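Local coordinates for protein 2,3-bisphosphoglycerate-independent phosphoglycerate mutase (Pyrococcus horikoshii, PDB 2ZKT) that probably interconverts 2-phosphoglycerate and 3-phosphoglycerate in glycolysis, as a metal-binding, cofactor-independent mutase of the alkaline phosphatase superfamily, at residues B[276-288]-B[319-333]. Numbering follows the deposited sequence.
Sequences YNTNEMAKAKKAV and LIERADRMIGYILDH
Arg-322 and Glu-280 form a two-pronged salt bridge between neighbouring, nearly parallel helices (crossing angle -27° for segments 280-288 and 319-331) that pack beside strand 296-301 of the central sheet in this alkaline-phosphatase-like fold. The guanidinium presents its NE/NH2 side: Arg-322 NH2 meets Glu-280 OE1 at 2.8 Å on the syn side, somewhat out of the carboxylate plane, whereas NE reaches Glu-280 OE2 at 3.1 Å from above that plane, in a nearly straight bond (N-H...O 167°); the two flat groups are turned 44° apart. The outer end of the Arg-322 guanidinium grips the loop before the helix: Arg-322 NH1 lies 2.7 Å from Tyr-276 O, in the carbonyl plane, and NH2 bonds the same oxygen from above that plane. Replacing Arg-322 by alanine is likely to leave the Glu-280 carboxylate without its countercharge and Tyr-276 O without these two donors. Glu-280 gets there with CG between the backbone N and carbonyl carbon, and a bend at chi2.

Further along, the contact is apolar. Tyr-329 is a knob among Met-281, Ala-284, Lys-285 and Val-288, with its CD2 3.5 Å from Ala-284 CB. That small methyl also meets Met-326 CG and Ile-330 CG1, consistent with the 8.7 Å closest approach of the same segment axes. Leu-299 of the strand touches Met-326 and Ile-330 from the sheet side. At the loop end, the Tyr-276 hydroxyl bonds Lys-312, while ring atom CE1 of Tyr-276 lies 3.4 Å from Leu-319 CD1.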
ATOM      1  N   TYR B 276      -9.119  -9.397 -13.060  1.00 61.76           N
ATOM      2  CA  TYR B 276      -8.901  -7.994 -12.702  1.00 62.04           C
ATOM      3  C   TYR B 276     -10.176  -7.152 -12.590  1.00 61.82           C
ATOM      4  O   TYR B 276     -10.215  -6.191 -11.812  1.00 60.55           O
ATOM      5  CB  TYR B 276      -7.947  -7.325 -13.706  1.00 62.56           C
ATOM      6  CG  TYR B 276      -6.595  -8.004 -13.827  1.00 63.25           C
ATOM      7  CD1 TYR B 276      -5.851  -8.337 -12.687  1.00 60.78           C
ATOM      8  CD2 TYR B 276      -6.044  -8.293 -15.083  1.00 65.03           C
ATOM      9  CE1 TYR B 276      -4.589  -8.939 -12.795  1.00 63.24           C
ATOM     10  CE2 TYR B 276      -4.783  -8.894 -15.205  1.00 66.10           C
ATOM     11  CZ  TYR B 276      -4.059  -9.214 -14.056  1.00 65.51           C
ATOM     12  OH  TYR B 276      -2.807  -9.787 -14.176  1.00 65.32           O
ATOM     13  N   ASN B 277     -11.211  -7.511 -13.354  1.00 62.52           N
ATOM     14  CA  ASN B 277     -12.465  -6.748 -13.336  1.00 63.11           C
ATOM     15  C   ASN B 277     -13.486  -7.247 -12.289  1.00 61.91           C
ATOM     16  O   ASN B 277     -14.648  -6.845 -12.269  1.00 61.20           O
ATOM     17  CB  ASN B 277     -13.080  -6.762 -14.745  1.00 64.63           C
ATOM     18  CG  ASN B 277     -13.423  -8.174 -15.175  1.00 69.49           C
ATOM     19  OD1 ASN B 277     -12.591  -8.906 -15.703  1.00 77.29           O
ATOM     20  ND2 ASN B 277     -14.663  -8.594 -14.858  1.00 71.82           N
ATOM     21  N   THR B 278     -13.016  -8.158 -11.419  1.00 61.37           N
ATOM     22  CA  THR B 278     -13.873  -8.719 -10.370  1.00 60.78           C
ATOM     23  C   THR B 278     -14.458  -7.636  -9.441  1.00 59.31           C
ATOM     24  O   THR B 278     -13.902  -6.562  -9.264  1.00 58.02           O
ATOM     25  CB  THR B 278     -13.017  -9.685  -9.538  1.00 60.47           C
ATOM     26  OG1 THR B 278     -12.599 -10.770 -10.367  1.00 66.21           O
ATOM     27  CG2 THR B 278     -13.825 -10.234  -8.357  1.00 61.49           C
ATOM     28  N   ASN B 279     -15.632  -7.954  -8.848  1.00 59.08           N
ATOM     29  CA  ASN B 279     -16.188  -7.087  -7.802  1.00 59.04           C
ATOM     30  C   ASN B 279     -15.833  -7.624  -6.404  1.00 58.37           C
ATOM     31  O   ASN B 279     -16.525  -8.461  -5.830  1.00 58.63           O
ATOM     32  CB  ASN B 279     -17.713  -7.048  -7.968  1.00 59.64           C
ATOM     33  CG  ASN B 279     -18.288  -5.828  -7.280  1.00 62.02           C
ATOM     34  OD1 ASN B 279     -18.034  -5.568  -6.105  1.00 64.76           O
ATOM     35  ND2 ASN B 279     -19.157  -5.111  -8.012  1.00 64.24           N
ATOM     36  N   GLU B 280     -14.713  -7.154  -5.844  1.00 57.97           N
ATOM     37  CA  GLU B 280     -14.254  -7.603  -4.529  1.00 57.65           C
ATOM     38  C   GLU B 280     -15.189  -7.148  -3.397  1.00 56.72           C
ATOM     39  O   GLU B 280     -15.383  -7.839  -2.399  1.00 57.74           O
ATOM     40  CB  GLU B 280     -12.817  -7.092  -4.285  1.00 57.76           C
ATOM     41  CG  GLU B 280     -12.711  -5.561  -4.226  1.00 59.89           C
ATOM     42  CD  GLU B 280     -12.311  -5.011  -5.581  1.00 61.29           C
ATOM     43  OE1 GLU B 280     -12.386  -5.736  -6.563  1.00 61.96           O
ATOM     44  OE2 GLU B 280     -11.951  -3.840  -5.655  1.00 61.06           O
ATOM     45  N   MET B 281     -15.737  -5.921  -3.552  1.00 55.77           N
ATOM     46  CA  MET B 281     -16.652  -5.433  -2.531  1.00 54.73           C
ATOM     47  C   MET B 281     -17.929  -6.286  -2.493  1.00 53.22           C
ATOM     48  O   MET B 281     -18.658  -6.337  -1.506  1.00 53.03           O
ATOM     49  CB  MET B 281     -16.999  -3.962  -2.827  1.00 54.38           C
ATOM     50  CG  MET B 281     -15.781  -3.022  -2.772  1.00 58.28           C
ATOM     51  SD  MET B 281     -14.835  -3.170  -1.237  1.00 63.08           S
ATOM     52  CE  MET B 281     -15.457  -1.708  -0.381  1.00 63.12           C
ATOM     53  N   ALA B 282     -18.203  -6.929  -3.651  1.00 52.19           N
ATOM     54  CA  ALA B 282     -19.346  -7.832  -3.727  1.00 51.90           C
ATOM     55  C   ALA B 282     -19.070  -9.130  -2.973  1.00 52.18           C
ATOM     56  O   ALA B 282     -19.947  -9.730  -2.369  1.00 53.09           O
ATOM     57  CB  ALA B 282     -19.632  -8.134  -5.197  1.00 51.57           C
ATOM     58  N   LYS B 283     -17.807  -9.555  -3.013  1.00 51.20           N
ATOM     59  CA  LYS B 283     -17.393 -10.770  -2.312  1.00 51.24           C
ATOM     60  C   LYS B 283     -17.460 -10.536  -0.803  1.00 49.21           C
ATOM     61  O   LYS B 283     -17.905 -11.405  -0.039  1.00 46.34           O
ATOM     62  CB  LYS B 283     -15.968 -11.156  -2.728  1.00 51.24           C
ATOM     63  CG  LYS B 283     -15.898 -11.836  -4.087  1.00 55.45           C
ATOM     64  CD  LYS B 283     -14.458 -12.103  -4.497  1.00 59.44           C
ATOM     65  CE  LYS B 283     -14.417 -12.851  -5.810  1.00 62.72           C
ATOM     66  NZ  LYS B 283     -13.038 -12.910  -6.363  1.00 61.88           N
ATOM     67  N   ALA B 284     -17.026  -9.344  -0.388  1.00 48.58           N
ATOM     68  CA  ALA B 284     -17.032  -8.978   1.024  1.00 49.57           C
ATOM     69  C   ALA B 284     -18.471  -8.887   1.511  1.00 50.52           C
ATOM     70  O   ALA B 284     -18.815  -9.408   2.576  1.00 50.55           O
ATOM     71  CB  ALA B 284     -16.324  -7.642   1.223  1.00 48.33           C
ATOM     72  N   LYS B 285     -19.309  -8.218   0.718  1.00 51.25           N
ATOM     73  CA  LYS B 285     -20.719  -8.050   1.051  1.00 51.30           C
ATOM     74  C   LYS B 285     -21.319  -9.436   1.325  1.00 49.88           C
ATOM     75  O   LYS B 285     -21.968  -9.655   2.361  1.00 48.48           O
ATOM     76  CB  LYS B 285     -21.441  -7.351  -0.115  1.00 52.45           C
ATOM     77  CG  LYS B 285     -22.856  -6.856   0.187  1.00 58.35           C
ATOM     78  CD  LYS B 285     -23.891  -7.977   0.092  1.00 63.61           C
ATOM     79  CE  LYS B 285     -25.319  -7.434   0.194  1.00 66.52           C
ATOM     80  NZ  LYS B 285     -25.592  -6.788   1.513  1.00 68.43           N
ATOM     81  N   LYS B 286     -21.069 -10.374   0.409  1.00 49.41           N
ATOM     82  CA  LYS B 286     -21.582 -11.738   0.546  1.00 50.09           C
ATOM     83  C   LYS B 286     -20.988 -12.496   1.750  1.00 50.93           C
ATOM     84  O   LYS B 286     -21.719 -13.199   2.468  1.00 51.39           O
ATOM     85  CB  LYS B 286     -21.329 -12.538  -0.746  1.00 50.10           C
ATOM     86  CG  LYS B 286     -21.963 -13.927  -0.751  1.00 51.68           C
ATOM     87  CD  LYS B 286     -23.474 -13.840  -0.547  1.00 53.87           C
ATOM     88  CE  LYS B 286     -24.100 -15.215  -0.360  1.00 58.37           C
ATOM     89  NZ  LYS B 286     -25.563 -15.114  -0.037  1.00 58.19           N
ATOM     90  N   ALA B 287     -19.669 -12.364   1.960  1.00 50.63           N
ATOM     91  CA  ALA B 287     -18.992 -13.035   3.079  1.00 50.53           C
ATOM     92  C   ALA B 287     -19.679 -12.671   4.393  1.00 49.89           C
ATOM     93  O   ALA B 287     -19.962 -13.544   5.228  1.00 49.07           O
ATOM     94  CB  ALA B 287     -17.519 -12.622   3.134  1.00 49.43           C
ATOM     95  N   VAL B 288     -19.944 -11.375   4.569  1.00 50.73           N
ATOM     96  CA  VAL B 288     -20.618 -10.875   5.767  1.00 51.80           C
ATOM     97  C   VAL B 288     -22.012 -11.504   5.918  1.00 52.68           C
ATOM     98  O   VAL B 288     -22.425 -11.859   7.031  1.00 53.70           O
ATOM     99  CB  VAL B 288     -20.772  -9.342   5.719  1.00 52.04           C
ATOM    100  CG1 VAL B 288     -21.424  -8.842   7.015  1.00 54.11           C
ATOM    101  CG2 VAL B 288     -19.410  -8.693   5.514  1.00 51.13           C
ATOM    102  N   LEU B 319      -3.493  -4.507  -6.742  1.00 45.27           N
ATOM    103  CA  LEU B 319      -4.548  -5.474  -6.461  1.00 45.11           C
ATOM    104  C   LEU B 319      -4.614  -5.859  -4.977  1.00 44.05           C
ATOM    105  O   LEU B 319      -5.687  -6.094  -4.426  1.00 45.21           O
ATOM    106  CB  LEU B 319      -4.306  -6.713  -7.319  1.00 45.20           C
ATOM    107  CG  LEU B 319      -4.582  -6.417  -8.798  1.00 45.53           C
ATOM    108  CD1 LEU B 319      -4.087  -7.526  -9.730  1.00 46.85           C
ATOM    109  CD2 LEU B 319      -6.070  -6.220  -9.098  1.00 45.62           C
ATOM    110  N   ILE B 320      -3.417  -5.967  -4.333  1.00 43.17           N
ATOM    111  CA  ILE B 320      -3.435  -6.258  -2.900  1.00 42.71           C
ATOM    112  C   ILE B 320      -4.136  -5.131  -2.136  1.00 45.45           C
ATOM    113  O   ILE B 320      -4.728  -5.326  -1.077  1.00 44.23           O
ATOM    114  CB  ILE B 320      -1.993  -6.466  -2.371  1.00 42.67           C
ATOM    115  CG1 ILE B 320      -1.381  -7.757  -2.955  1.00 39.13           C
ATOM    116  CG2 ILE B 320      -2.015  -6.616  -0.833  1.00 41.67           C
ATOM    117  CD1 ILE B 320       0.104  -7.947  -2.584  1.00 36.70           C
ATOM    118  N   GLU B 321      -4.037  -3.906  -2.710  1.00 46.41           N
ATOM    119  CA  GLU B 321      -4.710  -2.761  -2.091  1.00 49.43           C
ATOM    120  C   GLU B 321      -6.236  -2.862  -2.230  1.00 49.79           C
ATOM    121  O   GLU B 321      -6.984  -2.469  -1.346  1.00 50.67           O
ATOM    122  CB  GLU B 321      -4.195  -1.457  -2.735  1.00 50.00           C
ATOM    123  CG  GLU B 321      -2.885  -0.953  -2.100  1.00 50.57           C
ATOM    124  CD  GLU B 321      -2.444   0.359  -2.733  1.00 54.13           C
ATOM    125  OE1 GLU B 321      -3.288   1.194  -3.021  1.00 60.03           O
ATOM    126  OE2 GLU B 321      -1.244   0.556  -2.890  1.00 59.32           O
ATOM    127  N   ARG B 322      -6.707  -3.398  -3.356  1.00 50.86           N
ATOM    128  CA  ARG B 322      -8.148  -3.559  -3.547  1.00 50.65           C
ATOM    129  C   ARG B 322      -8.637  -4.587  -2.517  1.00 50.28           C
ATOM    130  O   ARG B 322      -9.742  -4.477  -1.971  1.00 50.93           O
ATOM    131  CB  ARG B 322      -8.447  -4.018  -4.987  1.00 49.34           C
ATOM    132  CG  ARG B 322      -8.265  -2.892  -6.010  1.00 52.47           C
ATOM    133  CD  ARG B 322      -8.387  -3.365  -7.457  1.00 53.00           C
ATOM    134  NE  ARG B 322      -9.612  -4.133  -7.693  1.00 56.25           N
ATOM    135  CZ  ARG B 322      -9.861  -4.799  -8.822  1.00 58.03           C
ATOM    136  NH1 ARG B 322      -8.965  -4.781  -9.811  1.00 58.51           N
ATOM    137  NH2 ARG B 322     -10.988  -5.496  -8.956  1.00 59.70           N
ATOM    138  N   ALA B 323      -7.796  -5.587  -2.242  1.00 49.27           N
ATOM    139  CA  ALA B 323      -8.139  -6.607  -1.259  1.00 48.84           C
ATOM    140  C   ALA B 323      -8.212  -5.958   0.129  1.00 48.59           C
ATOM    141  O   ALA B 323      -9.116  -6.268   0.919  1.00 49.51           O
ATOM    142  CB  ALA B 323      -7.080  -7.741  -1.270  1.00 47.09           C
ATOM    143  N   ASP B 324      -7.277  -5.051   0.433  1.00 47.55           N
ATOM    144  CA  ASP B 324      -7.297  -4.412   1.749  1.00 49.30           C
ATOM    145  C   ASP B 324      -8.617  -3.683   1.980  1.00 49.05           C
ATOM    146  O   ASP B 324      -9.194  -3.758   3.077  1.00 48.94           O
ATOM    147  CB  ASP B 324      -6.124  -3.433   1.926  1.00 48.97           C
ATOM    148  CG  ASP B 324      -5.841  -3.121   3.401  1.00 51.17           C
ATOM    149  OD1 ASP B 324      -5.513  -4.071   4.155  1.00 54.08           O
ATOM    150  OD2 ASP B 324      -5.949  -1.937   3.816  1.00 53.95           O
ATOM    151  N   ARG B 325      -9.108  -2.984   0.954  1.00 49.15           N
ATOM    152  CA  ARG B 325     -10.384  -2.271   1.075  1.00 50.42           C
ATOM    153  C   ARG B 325     -11.509  -3.299   1.254  1.00 49.75           C
ATOM    154  O   ARG B 325     -12.437  -3.090   2.043  1.00 50.44           O
ATOM    155  CB  ARG B 325     -10.652  -1.405  -0.167  1.00 50.69           C
ATOM    156  CG  ARG B 325      -9.542  -0.401  -0.451  1.00 51.03           C
ATOM    157  CD  ARG B 325      -9.898   0.578  -1.571  1.00 52.93           C
ATOM    158  NE  ARG B 325      -8.685   1.240  -2.065  1.00 61.26           N
ATOM    159  CZ  ARG B 325      -8.038   0.889  -3.179  1.00 60.55           C
ATOM    160  NH1 ARG B 325      -8.494  -0.113  -3.930  1.00 62.50           N
ATOM    161  NH2 ARG B 325      -6.916   1.519  -3.530  1.00 62.76           N
ATOM    162  N   MET B 326     -11.416  -4.406   0.514  1.00 49.51           N
ATOM    163  CA  MET B 326     -12.411  -5.477   0.613  1.00 50.01           C
ATOM    164  C   MET B 326     -12.440  -5.940   2.072  1.00 49.84           C
ATOM    165  O   MET B 326     -13.513  -6.102   2.665  1.00 49.89           O
ATOM    166  CB  MET B 326     -12.024  -6.652  -0.313  1.00 49.15           C
ATOM    167  CG  MET B 326     -12.857  -7.913  -0.123  1.00 48.14           C
ATOM    168  SD  MET B 326     -12.282  -9.310  -1.150  1.00 51.47           S
ATOM    169  CE  MET B 326     -10.796  -9.881  -0.156  1.00 45.75           C
ATOM    170  N   ILE B 327     -11.251  -6.144   2.650  1.00 49.81           N
ATOM    171  CA  ILE B 327     -11.133  -6.577   4.046  1.00 50.40           C
ATOM    172  C   ILE B 327     -11.644  -5.474   4.976  1.00 49.92           C
ATOM    173  O   ILE B 327     -12.316  -5.753   5.970  1.00 50.23           O
ATOM    174  CB  ILE B 327      -9.658  -6.918   4.392  1.00 51.15           C
ATOM    175  CG1 ILE B 327      -9.239  -8.184   3.620  1.00 50.83           C
ATOM    176  CG2 ILE B 327      -9.489  -7.114   5.909  1.00 51.55           C
ATOM    177  CD1 ILE B 327      -7.780  -8.208   3.213  1.00 53.27           C
ATOM    178  N   GLY B 328     -11.322  -4.223   4.639  1.00 51.20           N
ATOM    179  CA  GLY B 328     -11.774  -3.095   5.447  1.00 50.21           C
ATOM    180  C   GLY B 328     -13.296  -3.066   5.564  1.00 50.12           C
ATOM    181  O   GLY B 328     -13.847  -2.718   6.615  1.00 50.63           O
ATOM    182  N   TYR B 329     -13.985  -3.428   4.484  1.00 49.58           N
ATOM    183  CA  TYR B 329     -15.447  -3.463   4.505  1.00 50.68           C
ATOM    184  C   TYR B 329     -15.904  -4.520   5.526  1.00 50.25           C
ATOM    185  O   TYR B 329     -16.715  -4.233   6.418  1.00 49.37           O
ATOM    186  CB  TYR B 329     -15.997  -3.822   3.114  1.00 52.54           C
ATOM    187  CG  TYR B 329     -17.503  -4.017   3.096  1.00 56.12           C
ATOM    188  CD1 TYR B 329     -18.374  -2.917   3.030  1.00 56.50           C
ATOM    189  CD2 TYR B 329     -18.059  -5.295   3.205  1.00 55.45           C
ATOM    190  CE1 TYR B 329     -19.761  -3.094   3.079  1.00 56.91           C
ATOM    191  CE2 TYR B 329     -19.442  -5.483   3.261  1.00 56.06           C
ATOM    192  CZ  TYR B 329     -20.289  -4.382   3.199  1.00 56.81           C
ATOM    193  OH  TYR B 329     -21.655  -4.577   3.282  1.00 57.01           O
ATOM    194  N   ILE B 330     -15.374  -5.742   5.395  1.00 48.64           N
ATOM    195  CA  ILE B 330     -15.731  -6.829   6.303  1.00 48.99           C
ATOM    196  C   ILE B 330     -15.515  -6.460   7.766  1.00 49.12           C
ATOM    197  O   ILE B 330     -16.376  -6.729   8.612  1.00 48.65           O
ATOM    198  CB  ILE B 330     -14.918  -8.115   6.007  1.00 48.13           C
ATOM    199  CG1 ILE B 330     -15.246  -8.624   4.597  1.00 50.32           C
ATOM    200  CG2 ILE B 330     -15.233  -9.179   7.050  1.00 48.16           C
ATOM    201  CD1 ILE B 330     -14.324  -9.739   4.111  1.00 49.49           C
ATOM    202  N   LEU B 331     -14.365  -5.855   8.071  1.00 50.75           N
ATOM    203  CA  LEU B 331     -14.065  -5.469   9.450  1.00 52.47           C
ATOM    204  C   LEU B 331     -15.090  -4.485  10.026  1.00 54.05           C
ATOM    205  O   LEU B 331     -15.336  -4.479  11.241  1.00 54.25           O
ATOM    206  CB  LEU B 331     -12.656  -4.854   9.549  1.00 51.39           C
ATOM    207  CG  LEU B 331     -11.467  -5.781   9.237  1.00 50.29           C
ATOM    208  CD1 LEU B 331     -10.162  -5.042   9.516  1.00 41.65           C
ATOM    209  CD2 LEU B 331     -11.549  -7.048  10.093  1.00 51.33           C
ATOM    210  N   ASP B 332     -15.684  -3.659   9.159  1.00 55.42           N
ATOM    211  CA  ASP B 332     -16.675  -2.673   9.607  1.00 58.32           C
ATOM    212  C   ASP B 332     -18.040  -3.285   9.901  1.00 58.82           C
ATOM    213  O   ASP B 332     -18.921  -2.608  10.435  1.00 59.45           O
ATOM    214  CB  ASP B 332     -16.862  -1.556   8.563  1.00 57.97           C
ATOM    215  CG  ASP B 332     -15.659  -0.630   8.468  1.00 61.47           C
ATOM    216  OD1 ASP B 332     -15.065  -0.318   9.528  1.00 62.87           O
ATOM    217  OD2 ASP B 332     -15.316  -0.201   7.341  1.00 66.58           O
ATOM    218  N   HIS B 333     -18.215  -4.564   9.558  1.00 58.68           N
ATOM    219  CA  HIS B 333     -19.503  -5.227   9.776  1.00 58.97           C
ATOM    220  C   HIS B 333     -19.431  -6.490  10.626  1.00 58.76           C
ATOM    221  O   HIS B 333     -20.409  -7.239  10.697  1.00 60.00           O
ATOM    222  CB  HIS B 333     -20.145  -5.568   8.426  1.00 59.65           C
ATOM    223  CG  HIS B 333     -20.448  -4.364   7.585  1.00 63.51           C
ATOM    224  ND1 HIS B 333     -19.715  -4.033   6.458  1.00 67.66           N
ATOM    225  CD2 HIS B 333     -21.427  -3.426   7.683  1.00 65.05           C
ATOM    226  CE1 HIS B 333     -20.228  -2.944   5.902  1.00 67.44           C
ATOM    227  NE2 HIS B 333     -21.268  -2.556   6.625  1.00 67.65           N
TER